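Local atomic coordinates of biliverdin reductase (Synechocystis sp., PDB entry 5B3T), a protein that probably reduces the tetrapyrrole biliverdin with NAD(P)H, in a pathway of heme breakdown. Residues Q211-Y225 / A234-Q246. Numbering follows the deposited sequence.
Sequences QPNPEYFRACLATAY and AEVIYGKGEVFHQ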
loop_
_atom_site.group_PDB
_atom_site.type_symbol
_atom_site.label_atom_id
_atom_site.label_comp_id
_atom_site.label_asym_id
_atom_site.label_seq_id
_atom_site.Cartn_x
_atom_site.Cartn_y
_atom_site.Cartn_z
ATOM N N GLN A 211 -23.483 -7.585 -6.831
ATOM C CA GLN A 211 -24.593 -7.640 -5.893
ATOM C C GLN A 211 -25.866 -7.183 -6.599
ATOM O O GLN A 211 -25.817 -6.689 -7.728
ATOM C CB GLN A 211 -24.285 -6.768 -4.675
ATOM C CG GLN A 211 -23.184 -7.286 -3.764
ATOM C CD GLN A 211 -23.657 -8.396 -2.836
ATOM O OE1 GLN A 211 -24.664 -9.050 -3.098
ATOM N NE2 GLN A 211 -22.928 -8.610 -1.742
ATOM N N PRO A 212 -27.039 -7.373 -5.979
ATOM C CA PRO A 212 -28.265 -6.802 -6.564
ATOM C C PRO A 212 -28.145 -5.314 -6.848
ATOM O O PRO A 212 -28.597 -4.846 -7.900
ATOM C CB PRO A 212 -29.326 -7.107 -5.500
ATOM C CG PRO A 212 -28.841 -8.358 -4.856
ATOM C CD PRO A 212 -27.338 -8.245 -4.828
ATOM N N ASN A 213 -27.533 -4.560 -5.937
ATOM C CA ASN A 213 -27.110 -3.193 -6.210
ATOM C C ASN A 213 -25.778 -3.268 -6.947
ATOM O O ASN A 213 -24.747 -3.566 -6.333
ATOM C CB ASN A 213 -26.991 -2.390 -4.910
ATOM C CG ASN A 213 -26.456 -0.977 -5.125
ATOM O OD1 ASN A 213 -26.195 -0.551 -6.251
ATOM N ND2 ASN A 213 -26.300 -0.241 -4.031
ATOM N N PRO A 214 -25.757 -2.997 -8.257
ATOM C CA PRO A 214 -24.539 -3.238 -9.045
ATOM C C PRO A 214 -23.389 -2.289 -8.739
ATOM O O PRO A 214 -22.324 -2.424 -9.352
ATOM C CB PRO A 214 -25.028 -3.068 -10.490
ATOM C CG PRO A 214 -26.157 -2.098 -10.376
ATOM C CD PRO A 214 -26.841 -2.422 -9.071
ATOM N N GLU A 215 -23.558 -1.332 -7.824
ATOM C CA GLU A 215 -22.429 -0.533 -7.368
ATOM C C GLU A 215 -21.504 -1.316 -6.447
ATOM O O GLU A 215 -20.367 -0.890 -6.216
ATOM C CB GLU A 215 -22.914 0.722 -6.643
ATOM C CG GLU A 215 -23.654 1.704 -7.524
ATOM C CD GLU A 215 -23.821 3.052 -6.855
ATOM O OE1 GLU A 215 -22.841 3.537 -6.250
ATOM O OE2 GLU A 215 -24.930 3.621 -6.926
ATOM N N TYR A 216 -21.973 -2.438 -5.913
ATOM C CA TYR A 216 -21.173 -3.337 -5.102
ATOM C C TYR A 216 -20.995 -4.654 -5.841
ATOM O O TYR A 216 -21.868 -5.078 -6.603
ATOM C CB TYR A 216 -21.836 -3.589 -3.744
ATOM C CG TYR A 216 -21.920 -2.364 -2.864
ATOM C CD1 TYR A 216 -22.995 -1.489 -2.958
ATOM C CD2 TYR A 216 -20.928 -2.084 -1.934
ATOM C CE1 TYR A 216 -23.074 -0.366 -2.156
ATOM C CE2 TYR A 216 -21.000 -0.965 -1.126
ATOM C CZ TYR A 216 -22.074 -0.110 -1.242
ATOM O OH TYR A 216 -22.148 1.004 -0.438
ATOM N N PHE A 217 -19.852 -5.294 -5.627
ATOM C CA PHE A 217 -19.669 -6.667 -6.059
ATOM C C PHE A 217 -19.657 -7.575 -4.838
ATOM O O PHE A 217 -19.269 -7.165 -3.739
ATOM C CB PHE A 217 -18.386 -6.856 -6.887
ATOM C CG PHE A 217 -17.114 -6.458 -6.178
ATOM C CD1 PHE A 217 -16.385 -7.393 -5.459
ATOM C CD2 PHE A 217 -16.624 -5.161 -6.269
ATOM C CE1 PHE A 217 -15.205 -7.039 -4.818
ATOM C CE2 PHE A 217 -15.442 -4.802 -5.630
ATOM C CZ PHE A 217 -14.734 -5.740 -4.905
ATOM N N ARG A 218 -20.126 -8.803 -5.032
ATOM C CA ARG A 218 -20.084 -9.800 -3.977
ATOM C C ARG A 218 -18.877 -10.716 -4.091
ATOM O O ARG A 218 -18.581 -11.445 -3.141
ATOM C CB ARG A 218 -21.369 -10.637 -3.975
ATOM C CG ARG A 218 -21.598 -11.461 -5.224
ATOM C CD ARG A 218 -22.922 -12.207 -5.136
ATOM N NE ARG A 218 -23.001 -13.290 -6.111
ATOM C CZ ARG A 218 -22.693 -14.552 -5.837
ATOM N NH1 ARG A 218 -22.293 -14.886 -4.618
ATOM N NH2 ARG A 218 -22.788 -15.482 -6.778
ATOM N N ALA A 219 -18.187 -10.696 -5.227
ATOM C CA ALA A 219 -16.944 -11.428 -5.395
ATOM C C ALA A 219 -16.199 -10.833 -6.578
ATOM O O ALA A 219 -16.809 -10.273 -7.494
ATOM C CB ALA A 219 -17.184 -12.928 -5.616
ATOM N N CYS A 220 -14.876 -10.950 -6.543
ATOM C CA CYS A 220 -14.044 -10.569 -7.671
ATOM C C CYS A 220 -12.886 -11.546 -7.782
ATOM O O CYS A 220 -12.396 -12.074 -6.779
ATOM C CB CYS A 220 -13.512 -9.131 -7.543
ATOM S SG CYS A 220 -12.273 -8.875 -6.252
ATOM N N LEU A 221 -12.469 -11.799 -9.018
ATOM C CA LEU A 221 -11.275 -12.585 -9.300
ATOM C C LEU A 221 -10.486 -11.850 -10.369
ATOM O O LEU A 221 -10.960 -11.704 -11.500
ATOM C CB LEU A 221 -11.620 -14.003 -9.761
ATOM C CG LEU A 221 -10.417 -14.830 -10.226
ATOM C CD1 LEU A 221 -9.386 -14.965 -9.111
ATOM C CD2 LEU A 221 -10.857 -16.197 -10.725
ATOM N N ALA A 222 -9.300 -11.373 -10.008
ATOM C CA ALA A 222 -8.450 -10.629 -10.924
ATOM C C ALA A 222 -7.113 -11.341 -11.039
ATOM O O ALA A 222 -6.489 -11.670 -10.025
ATOM C CB ALA A 222 -8.256 -9.187 -10.453
ATOM N N THR A 223 -6.682 -11.585 -12.275
ATOM C CA THR A 223 -5.466 -12.332 -12.555
ATOM C C THR A 223 -4.599 -11.523 -13.504
ATOM O O THR A 223 -5.095 -11.004 -14.507
ATOM C CB THR A 223 -5.786 -13.698 -13.172
ATOM O OG1 THR A 223 -6.605 -13.514 -14.334
ATOM C CG2 THR A 223 -6.530 -14.572 -12.178
ATOM N N ALA A 224 -3.312 -11.415 -13.187
ATOM C CA ALA A 224 -2.351 -10.733 -14.042
ATOM C C ALA A 224 -1.142 -11.632 -14.234
ATOM O O ALA A 224 -0.578 -12.137 -13.258
ATOM C CB ALA A 224 -1.927 -9.385 -13.447
ATOM N N TYR A 225 -0.751 -11.834 -15.488
ATOM C CA TYR A 225 0.399 -12.657 -15.835
ATOM C C TYR A 225 1.444 -11.762 -16.485
ATOM O O TYR A 225 1.199 -11.186 -17.552
ATOM C CB TYR A 225 -0.020 -13.811 -16.748
ATOM C CG TYR A 225 -1.135 -14.632 -16.138
ATOM C CD1 TYR A 225 -0.899 -15.450 -15.039
ATOM C CD2 TYR A 225 -2.428 -14.570 -16.640
ATOM C CE1 TYR A 225 -1.917 -16.192 -14.467
ATOM C CE2 TYR A 225 -3.453 -15.311 -16.075
ATOM C CZ TYR A 225 -3.190 -16.121 -14.989
ATOM O OH TYR A 225 -4.203 -16.860 -14.422
ATOM N N ALA A 234 5.780 -13.932 -13.850
ATOM C CA ALA A 234 5.115 -13.803 -12.562
ATOM C C ALA A 234 3.608 -13.904 -12.737
ATOM O O ALA A 234 3.045 -13.378 -13.702
ATOM C CB ALA A 234 5.473 -12.477 -11.882
ATOM N N GLU A 235 2.965 -14.587 -11.797
ATOM C CA GLU A 235 1.516 -14.676 -11.728
ATOM C C GLU A 235 1.055 -13.914 -10.495
ATOM O O GLU A 235 1.591 -14.120 -9.401
ATOM C CB GLU A 235 1.060 -16.137 -11.664
ATOM C CG GLU A 235 1.608 -17.004 -12.787
ATOM C CD GLU A 235 1.387 -18.483 -12.540
ATOM O OE1 GLU A 235 1.052 -18.849 -11.395
ATOM O OE2 GLU A 235 1.561 -19.280 -13.484
ATOM N N VAL A 236 0.084 -13.021 -10.674
ATOM C CA VAL A 236 -0.426 -12.182 -9.594
ATOM C C VAL A 236 -1.936 -12.357 -9.540
ATOM O O VAL A 236 -2.640 -11.992 -10.489
ATOM C CB VAL A 236 -0.053 -10.702 -9.786
ATOM C CG1 VAL A 236 -0.549 -9.874 -8.615
ATOM C CG2 VAL A 236 1.451 -10.549 -9.948
ATOM N N ILE A 237 -2.431 -12.908 -8.434
ATOM C CA ILE A 237 -3.820 -13.335 -8.302
ATOM C C ILE A 237 -4.446 -12.612 -7.117
ATOM O O ILE A 237 -3.867 -12.584 -6.024
ATOM C CB ILE A 237 -3.925 -14.860 -8.116
ATOM C CG1 ILE A 237 -3.005 -15.592 -9.096
ATOM C CG2 ILE A 237 -5.365 -15.323 -8.282
ATOM C CD1 ILE A 237 -3.361 -15.384 -10.554
ATOM N N TYR A 238 -5.631 -12.039 -7.328
ATOM C CA TYR A 238 -6.378 -11.387 -6.258
ATOM C C TYR A 238 -7.834 -11.809 -6.353
ATOM O O TYR A 238 -8.513 -11.485 -7.333
ATOM C CB TYR A 238 -6.260 -9.860 -6.329
ATOM C CG TYR A 238 -6.964 -9.139 -5.195
ATOM C CD1 TYR A 238 -8.303 -8.776 -5.296
ATOM C CD2 TYR A 238 -6.288 -8.826 -4.024
ATOM C CE1 TYR A 238 -8.947 -8.121 -4.259
ATOM C CE2 TYR A 238 -6.922 -8.170 -2.985
ATOM C CZ TYR A 238 -8.251 -7.820 -3.108
ATOM O OH TYR A 238 -8.886 -7.167 -2.076
ATOM N N GLY A 239 -8.311 -12.517 -5.334
ATOM C CA GLY A 239 -9.704 -12.908 -5.273
ATOM C C GLY A 239 -10.289 -12.751 -3.885
ATOM O O GLY A 239 -9.608 -13.002 -2.888
ATOM N N LYS A 240 -11.546 -12.323 -3.804
ATOM C CA LYS A 240 -12.239 -12.246 -2.528
ATOM C C LYS A 240 -13.735 -12.276 -2.789
ATOM O O LYS A 240 -14.199 -11.936 -3.880
ATOM C CB LYS A 240 -11.853 -10.991 -1.735
ATOM C CG LYS A 240 -12.378 -9.681 -2.306
ATOM C CD LYS A 240 -11.948 -8.508 -1.434
ATOM C CE LYS A 240 -12.287 -7.178 -2.081
ATOM N NZ LYS A 240 -11.655 -6.044 -1.351
ATOM N N GLY A 241 -14.485 -12.696 -1.777
ATOM C CA GLY A 241 -15.928 -12.689 -1.894
ATOM C C GLY A 241 -16.608 -14.018 -1.642
ATOM O O GLY A 241 -16.011 -14.947 -1.090
ATOM N N GLU A 242 -17.865 -14.116 -2.075
ATOM C CA GLU A 242 -18.745 -15.197 -1.651
ATOM C C GLU A 242 -18.482 -16.516 -2.370
ATOM O O GLU A 242 -18.914 -17.563 -1.876
ATOM C CB GLU A 242 -20.206 -14.778 -1.852
ATOM C CG GLU A 242 -20.670 -13.702 -0.876
ATOM C CD GLU A 242 -22.054 -13.163 -1.192
ATOM O OE1 GLU A 242 -22.715 -13.699 -2.109
ATOM O OE2 GLU A 242 -22.483 -12.204 -0.518
ATOM N N VAL A 243 -17.777 -16.505 -3.507
ATOM C CA VAL A 243 -17.613 -17.720 -4.301
ATOM C C VAL A 243 -16.369 -18.518 -3.934
ATOM O O VAL A 243 -16.180 -19.623 -4.462
ATOM C CB VAL A 243 -17.567 -17.403 -5.812
ATOM C CG1 VAL A 243 -18.826 -16.666 -6.237
ATOM C CG2 VAL A 243 -16.320 -16.597 -6.151
ATOM N N PHE A 244 -15.517 -18.005 -3.051
ATOM C CA PHE A 244 -14.240 -18.634 -2.740
ATOM C C PHE A 244 -14.374 -19.469 -1.473
ATOM O O PHE A 244 -14.669 -18.934 -0.400
ATOM C CB PHE A 244 -13.144 -17.582 -2.581
ATOM C CG PHE A 244 -12.831 -16.842 -3.848
ATOM C CD1 PHE A 244 -11.976 -17.389 -4.789
ATOM C CD2 PHE A 244 -13.399 -15.605 -4.103
ATOM C CE1 PHE A 244 -11.686 -16.714 -5.960
ATOM C CE2 PHE A 244 -13.114 -14.924 -5.275
ATOM C CZ PHE A 244 -12.255 -15.482 -6.205
ATOM N N HIS A 245 -14.143 -20.775 -1.598
ATOM C CA HIS A 245 -14.264 -21.692 -0.474
ATOM C C HIS A 245 -12.924 -22.104 0.122
ATOM O O HIS A 245 -12.911 -22.812 1.134
ATOM C CB HIS A 245 -15.045 -22.945 -0.894
ATOM C CG HIS A 245 -16.524 -22.730 -0.972
ATOM N ND1 HIS A 245 -17.142 -22.199 -2.084
ATOM C CD2 HIS A 245 -17.506 -22.957 -0.069
ATOM C CE1 HIS A 245 -18.442 -22.116 -1.863
ATOM N NE2 HIS A 245 -18.688 -22.571 -0.649
ATOM N N GLN A 246 -11.805 -21.687 -0.467
ATOM C CA GLN A 246 -10.485 -21.955 0.094
ATOM C C GLN A 246 -9.646 -20.689 0.016
ATOM O O GLN A 246 -9.449 -20.139 -1.072
ATOM C CB GLN A 246 -9.779 -23.102 -0.637
ATOM C CG GLN A 246 -8.518 -23.581 0.077
ATOM C CD GLN A 246 -7.537 -24.266 -0.853
ATOM O OE1 GLN A 246 -7.301 -23.806 -1.971
ATOM N NE2 GLN A 246 -6.955 -25.367 -0.394
#
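Cys220 and Lys240, Ala222 and Tyr238, and Ala224 and Val236 are the hydrogen-bonded pairs of an antiparallel hairpin whose strands run almost exactly opposed, at 179°. The tight part lies on the face carrying these six side chains. Cys220 SG, tucked between its own backbone N and carbonyl carbon (chi1 70°), reaches the edge of the Tyr238 ring at CE1, 4.0 Å away, and rests equally close to Lys240 CG. From there the lysine chain runs out fully extended: its CE meets the edge of the Phe217 ring 4.0 Å from CE1, and its NZ donates to Tyr238 OH (3.1 Å) and to the carbonyl of Thr172. With Tyr173 and Phe178 adding cation-pi contacts, NZ is firmly held. The Lys240 side chain lies about 7 Å from those of Asn84 and Trp171, which bind NADP(+), though no NADP is bound in this model.

Gly241 closes the pairing where the strands pinch together. Its CA lies 3.9 Å from Ala219 CA, and neither the space nor its backbone angles would admit a side chain. The following turn brings Glu242 N to Arg218 O (3.0 Å) and Glu242 OE1 to Arg218 NH1 (2.8 Å), a salt bridge using the anti side of a carboxylate turned 49° from the guanidinium plane; OE2 goes to Ala167 N.

The other face is the more open one: Leu221, Thr223, Tyr225 and Glu235 are partly exposed, though Ile237 is buried. Thr223 CG2 lies alongside Ile237 CD1 (3.7 Å), Glu235 CG touches the edge of the Tyr225 ring, and Phe244 presents its edge to Leu221 CB, folding over Gly239.

Within the mixed sheet of the C-terminal domain, strand 199-210 flanks 217-228, with a classic bulge at Arg218 and Ala219 opposite Trp209, while 153-163 flanks 233-241 and helix 183-189 packs on Val236.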